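PDB 4V1S: alpha-1,6-mannanase from Bacteroides thetaiotaomicron, which probably hydrolyses internal alpha-1,6-mannosidic linkages of mannan backbones, as a family 76 glycoside hydrolase of a gut bacterium that uses polysaccharides. Local coordinates for residues A105-N108 against C109-N112; A250-A254 against D255-N259; S318-D321 against S322-D325. All blocks are in the same frame, centred on the assembly; numbering follows the deposited sequence.

The three contacts are local, each within one continuous run of chain, and they follow one another in series. Contact 1 lies on helix 99-114, contact 2 is the hairpin that joins strand 246-252 to strand 258-259, and contact 3 sits in helix 313-330. None touches another: the centres of contacts 1 and 2 are about 38 Å apart, on opposite sides of the chain's centre, while contact 3, the most deeply placed, is about 25 Å from contact 1 and 29 Å from contact 2, centre to centre. The helices of contacts 1 and 3 are consistent with the (alpha/alpha)6 barrel of family 76, with contact 2 at its surface.

Contact 1: residues A105-N108 against C109-N112; sequences ALMN and CFLN
The ring of Phe110 meets Met107 one helical turn back: the thioether sulfur SD of Met107 comes up obliquely to ring atom CD2 of Phe110, 4.1 Å away. Measured from the ring centroid, this sulfur stands at 5.4 Å and 68° off the normal, which makes a Met-aromatic contact without placing it squarely on a face. Tyr164 of helix 162-177 also meets this ring, their planes inclined at about 55°, and Leu152 of helix 142-159 touches it as well. The side chain of Met107 starts anti to its own backbone nitrogen (chi1 178°) and then folds at both following torsions, which brings the sulfur within van der Waals reach of both Phe110 and Leu111. Leu111 meets the same bent chain next to the ring: its CD1 methyl lies 4.0 Å from CG of Met107, and its branch carbon CG is 4.1 Å from Met107 SD. The same CG of Leu111 rests 3.3 Å from the carbonyl oxygen of Met107, so the leucine packs against backbone and thioether together. That oxygen accepts the amide of Leu111, with N to O 2.9 Å, one of four successive i to i+4 bonds that run from Ala105 to Asn112 and fix the spacing of the side chains. The amide oxygen OD1 of Asn112 is hydrogen-bonded to Ser68 and Asn115. Leu106, Cys109 and Phe110 pack on neighbouring helices, consistent with the helical barrel of the family, and Met107, itself against Tyr164, also links the ring to the exposed Leu111; its soft, polarisable sulfur probably acts mainly by dispersion, with no side-chain hydrogen bond between the three.

Contact 2: residues A250-A254 against D255-N259; sequences AKMVA and DGSVN
Ala250 opens the pairing through its carbonyl oxygen, which accepts the amide of Asn259 (N to O 2.9 Å) in an antiparallel hydrogen-bonded pair. Lys251 follows in a non-hydrogen-bonded pair with Val258. Its chain stays extended up to CE, then turns at the last torsion (chi4 93°) to deliver NZ to the carbonyl oxygen of Gly256 at 3.0 Å, in the carbonyl plane and on a lone pair. Replacing this lysine by an alanine is likely to leave the Gly256 carbonyl without its ammonium partner and uncover the backbone beneath the aliphatic chain. Met252 donates its amide almost straight to Ser257 O (2.8 Å, 175° at the hydrogen), and its carbonyl takes a weak bond from Gly256 N. Its CG lies 3.3 Å from the Ser257 hydroxyl OG. Val253 packs on Val182, Leu183 and Val198, and with Ala254 leads the chain round to Asp255. There carboxylate oxygen OD1 accepts twice from Ser257: from the amide N at 3.0 Å, above the carboxylate plane, and from OG at 2.8 Å, on the syn side but tilted from the plane. Both donors approach from the same face, which holds OD1 against Ser257. Gly256 suits the bend through its positive phi of 74°. The whole is a beta hairpin whose connection is braced by an Asx turn, projecting from the small antiparallel sheet in which strand 246-252 also pairs with strand 199-201.

Contact 3: residues S318-D321 against S322-D325; sequences SIID and SWFD
Within helix 313-330, just past a kink where the amides of Ser318 and Ile319 lack a bond to the preceding turn, i to i+4 backbone bonds run from Ser322 N to Ser318 O up to Asp325 N to Asp321 O. The carbonyl of Ser318 is gripped twice, because Ser322 also turns its hydroxyl back on it, OG to O 2.8 Å; amide and hydroxyl arrive from opposite faces of the carbonyl plane. With OG anti to the carbonyl carbon (chi1 -63°), this buried hydroxyl is satisfied within the helix. In one of its two modelled conformers Ile319 sets its CG2 methyl over the six-membered ring of Trp323, 4.1 Å from the centroid and 22° off the normal, a CH-pi contact that may not be constant; its carbonyl oxygen lies over a face of the indole, 3.5 Å above the plane and offset toward the rim. Ile320 serves two aromatic groups by separate branches: CG1 meets Trp323 CZ3 at 4.0 Å, and CG2 lies 3.6 Å from Phe324 CE2, these two side chains running alongside each other. At the edge of the Phe324 ring, near its plane, is carboxylate oxygen OD1 of Asp321, 3.9 Å from CD2. That aspartate is itself held by Arg386 and Tyr382 of helix 374-394, Asp325 pairs with Arg272, and the indole NE1 of Trp323 bonds to Glu298. The buried carboxylate of Asp321 and the less enclosed one of Asp325 are therefore probably stabilised as anions by these arginines, polar links that tie neighbouring helices together beside the apolar packing.

Contact 1: residues A105-N108 against C109-N112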
loop_
_atom_site.group_PDB
_atom_site.type_symbol
_atom_site.label_atom_id
_atom_site.label_comp_id
_atom_site.label_asym_id
_atom_site.label_seq_id
_atom_site.Cartn_x
_atom_site.Cartn_y
_atom_site.Cartn_z
ATOM N N ALA A 105 13.734 -8.318 11.973
ATOM C CA ALA A 105 13.369 -6.948 11.601
ATOM C C ALA A 105 11.853 -6.840 11.469
ATOM O O ALA A 105 11.225 -5.859 11.934
ATOM C CB ALA A 105 14.030 -6.551 10.288
ATOM N N LEU A 106 11.269 -7.873 10.872
ATOM C CA LEU A 106 9.810 -7.939 10.706
ATOM C C LEU A 106 9.116 -8.009 12.074
ATOM O O LEU A 106 8.137 -7.309 12.312
ATOM C CB LEU A 106 9.405 -9.113 9.818
ATOM C CG LEU A 106 7.902 -9.346 9.648
ATOM C CD1 LEU A 106 7.179 -8.102 9.126
ATOM C CD2 LEU A 106 7.697 -10.543 8.743
ATOM N N MET A 107 9.617 -8.855 12.976
ATOM C CA MET A 107 9.033 -8.956 14.300
ATOM C C MET A 107 9.167 -7.646 15.074
ATOM O O MET A 107 8.223 -7.212 15.739
ATOM C CB MET A 107 9.643 -10.091 15.102
ATOM C CG MET A 107 9.071 -10.178 16.510
ATOM S SD MET A 107 7.270 -10.443 16.559
ATOM C CE MET A 107 7.164 -12.135 16.006
ATOM N N ASN A 108 10.329 -7.006 14.994
ATOM C CA ASN A 108 10.497 -5.714 15.655
ATOM C C ASN A 108 9.539 -4.625 15.114
ATOM O O ASN A 108 9.006 -3.789 15.846
ATOM C CB ASN A 108 11.949 -5.258 15.572
ATOM C CG ASN A 108 12.848 -6.059 16.479
ATOM O OD1 ASN A 108 12.391 -6.618 17.483
ATOM N ND2 ASN A 108 14.129 -6.135 16.138
ATOM N N CYS A 109 9.289 -4.675 13.810
ATOM C CA CYS A 109 8.308 -3.761 13.205
ATOM C C CYS A 109 6.907 -4.081 13.692
ATOM O O CYS A 109 6.164 -3.189 14.093
ATOM C CB CYS A 109 8.451 -3.899 11.697
ATOM S SG CYS A 109 7.295 -2.965 10.746
ATOM N N PHE A 110 6.565 -5.366 13.742
ATOM C CA PHE A 110 5.246 -5.784 14.267
ATOM C C PHE A 110 5.013 -5.318 15.690
ATOM O O PHE A 110 3.948 -4.758 16.035
ATOM C CB PHE A 110 5.084 -7.296 14.167
ATOM C CG PHE A 110 3.779 -7.791 14.715
ATOM C CD1 PHE A 110 2.600 -7.594 14.015
ATOM C CD2 PHE A 110 3.719 -8.397 15.958
ATOM C CE1 PHE A 110 1.385 -8.050 14.517
ATOM C CE2 PHE A 110 2.513 -8.842 16.475
ATOM C CZ PHE A 110 1.345 -8.683 15.745
ATOM N N LEU A 111 6.055 -5.432 16.490
ATOM C CA LEU A 111 6.001 -4.969 17.875
ATOM C C LEU A 111 5.905 -3.447 17.942
ATOM O O LEU A 111 5.265 -2.905 18.848
ATOM C CB LEU A 111 7.192 -5.503 18.680
ATOM C CG LEU A 111 7.176 -7.026 18.880
ATOM C CD1 LEU A 111 8.506 -7.496 19.464
ATOM C CD2 LEU A 111 6.023 -7.493 19.751
ATOM N N ASN A 112 6.511 -2.749 16.985
ATOM C CA ASN A 112 6.295 -1.314 16.921
ATOM C C ASN A 112 4.835 -0.965 16.554
ATOM O O ASN A 112 4.275 -0.013 17.096
ATOM C CB ASN A 112 7.259 -0.664 15.941
ATOM C CG ASN A 112 7.200 0.853 15.999
ATOM O OD1 ASN A 112 7.226 1.435 17.080
ATOM N ND2 ASN A 112 7.008 1.484 14.847
#

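Contact 2: residues A250-A254 against D255-N259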
loop_
_atom_site.group_PDB
_atom_site.type_symbol
_atom_site.label_atom_id
_atom_site.label_comp_id
_atom_site.label_asym_id
_atom_site.label_seq_id
_atom_site.Cartn_x
_atom_site.Cartn_y
_atom_site.Cartn_z
ATOM N N ALA A 250 -13.705 10.135 -3.878
ATOM C CA ALA A 250 -14.600 10.037 -2.732
ATOM C C ALA A 250 -15.976 10.554 -3.092
ATOM O O ALA A 250 -16.137 11.277 -4.074
ATOM C CB ALA A 250 -14.046 10.830 -1.568
ATOM N N LYS A 251 -16.953 10.160 -2.288
ATOM C CA LYS A 251 -18.326 10.633 -2.418
ATOM C C LYS A 251 -18.743 11.233 -1.071
ATOM O O LYS A 251 -18.569 10.613 -0.028
ATOM C CB LYS A 251 -19.256 9.503 -2.839
ATOM C CG LYS A 251 -20.657 9.940 -3.201
ATOM C CD LYS A 251 -21.376 8.795 -3.875
ATOM C CE LYS A 251 -22.822 9.088 -4.184
ATOM N NZ LYS A 251 -22.927 9.619 -5.549
ATOM N N MET A 252 -19.260 12.463 -1.126
ATOM C CA MET A 252 -19.645 13.218 0.070
ATOM C C MET A 252 -20.991 12.745 0.583
ATOM O O MET A 252 -21.934 12.558 -0.177
ATOM C CB MET A 252 -19.734 14.714 -0.227
ATOM C CG MET A 252 -18.462 15.334 -0.780
ATOM S SD MET A 252 -17.040 15.148 0.320
ATOM C CE MET A 252 -15.992 14.082 -0.654
ATOM N N VAL A 253 -21.076 12.535 1.884
ATOM C CA VAL A 253 -22.311 12.030 2.472
ATOM C C VAL A 253 -23.446 13.059 2.452
ATOM O O VAL A 253 -24.604 12.700 2.238
ATOM C CB VAL A 253 -22.041 11.510 3.894
ATOM C CG1 VAL A 253 -23.326 11.334 4.687
ATOM C CG2 VAL A 253 -21.263 10.207 3.821
ATOM N N ALA A 254 -23.113 14.331 2.622
ATOM C CA ALA A 254 -24.125 15.385 2.735
ATOM C C ALA A 254 -24.998 15.480 1.489
ATOM O O ALA A 254 -26.226 15.572 1.578
ATOM C CB ALA A 254 -23.455 16.720 2.994
ATOM N N ASP A 255 -24.368 15.460 0.328
ATOM C CA ASP A 255 -25.102 15.670 -0.920
ATOM C C ASP A 255 -24.795 14.695 -2.042
ATOM O O ASP A 255 -25.282 14.866 -3.163
ATOM C CB ASP A 255 -24.856 17.098 -1.421
ATOM C CG ASP A 255 -23.401 17.373 -1.759
ATOM O OD1 ASP A 255 -22.530 16.494 -1.569
ATOM O OD2 ASP A 255 -23.129 18.508 -2.215
ATOM N N GLY A 256 -23.954 13.705 -1.762
ATOM C CA GLY A 256 -23.615 12.693 -2.748
ATOM C C GLY A 256 -22.690 13.190 -3.842
ATOM O O GLY A 256 -22.457 12.482 -4.809
ATOM N N SER A 257 -22.152 14.400 -3.698
ATOM C CA SER A 257 -21.197 14.898 -4.671
ATOM C C SER A 257 -19.898 14.099 -4.659
ATOM O O SER A 257 -19.472 13.580 -3.635
ATOM C CB SER A 257 -20.891 16.388 -4.478
ATOM O OG SER A 257 -20.317 16.667 -3.220
ATOM N N VAL A 258 -19.280 14.028 -5.822
ATOM C CA VAL A 258 -18.077 13.234 -6.016
ATOM C C VAL A 258 -16.870 14.149 -6.159
ATOM O O VAL A 258 -16.895 15.126 -6.911
ATOM C CB VAL A 258 -18.219 12.315 -7.239
ATOM C CG1 VAL A 258 -16.915 11.608 -7.569
ATOM C CG2 VAL A 258 -19.322 11.283 -7.011
ATOM N N ASN A 259 -15.830 13.832 -5.385
ATOM C CA ASN A 259 -14.518 14.413 -5.596
ATOM C C ASN A 259 -13.896 13.611 -6.714
ATOM O O ASN A 259 -13.539 12.451 -6.528
ATOM C CB ASN A 259 -13.661 14.328 -4.335
ATOM C CG ASN A 259 -12.258 14.889 -4.538
ATOM O OD1 ASN A 259 -11.858 15.206 -5.645
ATOM N ND2 ASN A 259 -11.504 14.994 -3.464
#

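Contact 3: residues S318-D321 against S322-D325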
loop_
_atom_site.group_PDB
_atom_site.type_symbol
_atom_site.label_atom_id
_atom_site.label_comp_id
_atom_site.label_asym_id
_atom_site.label_seq_id
_atom_site.Cartn_x
_atom_site.Cartn_y
_atom_site.Cartn_z
ATOM N N SER A 318 1.730 1.688 -6.246
ATOM C CA SER A 318 0.643 0.699 -6.445
ATOM C C SER A 318 0.514 0.247 -7.900
ATOM O O SER A 318 0.069 -0.873 -8.165
ATOM C CB SER A 318 -0.703 1.208 -5.929
ATOM O OG SER A 318 -1.149 2.329 -6.645
ATOM N N ILE A 319 0.922 1.102 -8.836
ATOM C CA ILE A 319 0.926 0.708 -10.249
ATOM C C ILE A 319 2.031 -0.330 -10.469
ATOM O O ILE A 319 1.842 -1.324 -11.194
ATOM C CB ILE A 319 1.097 1.925 -11.174
ATOM C CG1 ILE A 319 -0.078 2.904 -10.980
ATOM C CG2 ILE A 319 1.250 1.488 -12.632
ATOM C CD1 ILE A 319 -1.466 2.291 -11.037
ATOM N N ILE A 320 3.183 -0.131 -9.813
ATOM C CA ILE A 320 4.272 -1.103 -9.917
ATOM C C ILE A 320 3.862 -2.437 -9.299
ATOM O O ILE A 320 4.093 -3.502 -9.903
ATOM C CB ILE A 320 5.567 -0.567 -9.292
ATOM C CG1 ILE A 320 5.968 0.772 -9.923
ATOM C CG2 ILE A 320 6.682 -1.600 -9.433
ATOM C CD1 ILE A 320 7.264 1.377 -9.377
ATOM N N ASP A 321 3.194 -2.413 -8.140
ATOM C CA ASP A 321 2.715 -3.667 -7.555
ATOM C C ASP A 321 1.666 -4.345 -8.467
ATOM O O ASP A 321 1.603 -5.580 -8.504
ATOM C CB ASP A 321 2.100 -3.446 -6.148
ATOM C CG ASP A 321 3.105 -3.632 -5.033
ATOM O OD1 ASP A 321 4.179 -4.206 -5.320
ATOM O OD2 ASP A 321 2.801 -3.231 -3.886
ATOM N N SER A 322 0.867 -3.542 -9.193
ATOM C CA SER A 322 -0.089 -4.060 -10.179
ATOM C C SER A 322 0.639 -4.799 -11.291
ATOM O O SER A 322 0.198 -5.876 -11.718
ATOM C CB SER A 322 -1.004 -2.927 -10.728
ATOM O OG SER A 322 -1.806 -2.378 -9.672
ATOM N N TRP A 323 1.724 -4.209 -11.787
ATOM C CA TRP A 323 2.549 -4.887 -12.781
ATOM C C TRP A 323 3.074 -6.248 -12.269
ATOM O O TRP A 323 3.043 -7.239 -13.009
ATOM C CB TRP A 323 3.682 -4.005 -13.274
ATOM C CG TRP A 323 3.269 -2.884 -14.058
ATOM C CD1 TRP A 323 2.186 -2.794 -14.905
ATOM C CD2 TRP A 323 3.955 -1.640 -14.144
ATOM N NE1 TRP A 323 2.165 -1.559 -15.509
ATOM C CE2 TRP A 323 3.253 -0.834 -15.081
ATOM C CE3 TRP A 323 5.113 -1.143 -13.552
ATOM C CZ2 TRP A 323 3.645 0.489 -15.385
ATOM C CZ3 TRP A 323 5.524 0.170 -13.874
ATOM C CH2 TRP A 323 4.788 0.963 -14.777
ATOM N N PHE A 324 3.596 -6.292 -11.042
ATOM C CA PHE A 324 4.049 -7.549 -10.480
ATOM C C PHE A 324 2.902 -8.556 -10.412
ATOM O O PHE A 324 3.103 -9.727 -10.733
ATOM C CB PHE A 324 4.685 -7.328 -9.105
ATOM C CG PHE A 324 6.032 -6.611 -9.136
ATOM C CD1 PHE A 324 7.064 -7.068 -9.980
ATOM C CD2 PHE A 324 6.294 -5.521 -8.289
ATOM C CE1 PHE A 324 8.308 -6.451 -9.972
ATOM C CE2 PHE A 324 7.545 -4.934 -8.247
ATOM C CZ PHE A 324 8.547 -5.376 -9.115
ATOM N N ASP A 325 1.703 -8.112 -9.995
ATOM C CA ASP A 325 0.565 -9.011 -9.934
ATOM C C ASP A 325 0.189 -9.510 -11.320
ATOM O O ASP A 325 -0.192 -10.672 -11.472
ATOM C CB ASP A 325 -0.677 -8.356 -9.344
ATOM C CG ASP A 325 -0.601 -8.138 -7.859
ATOM O OD1 ASP A 325 0.334 -8.625 -7.151
ATOM O OD2 ASP A 325 -1.501 -7.425 -7.381
#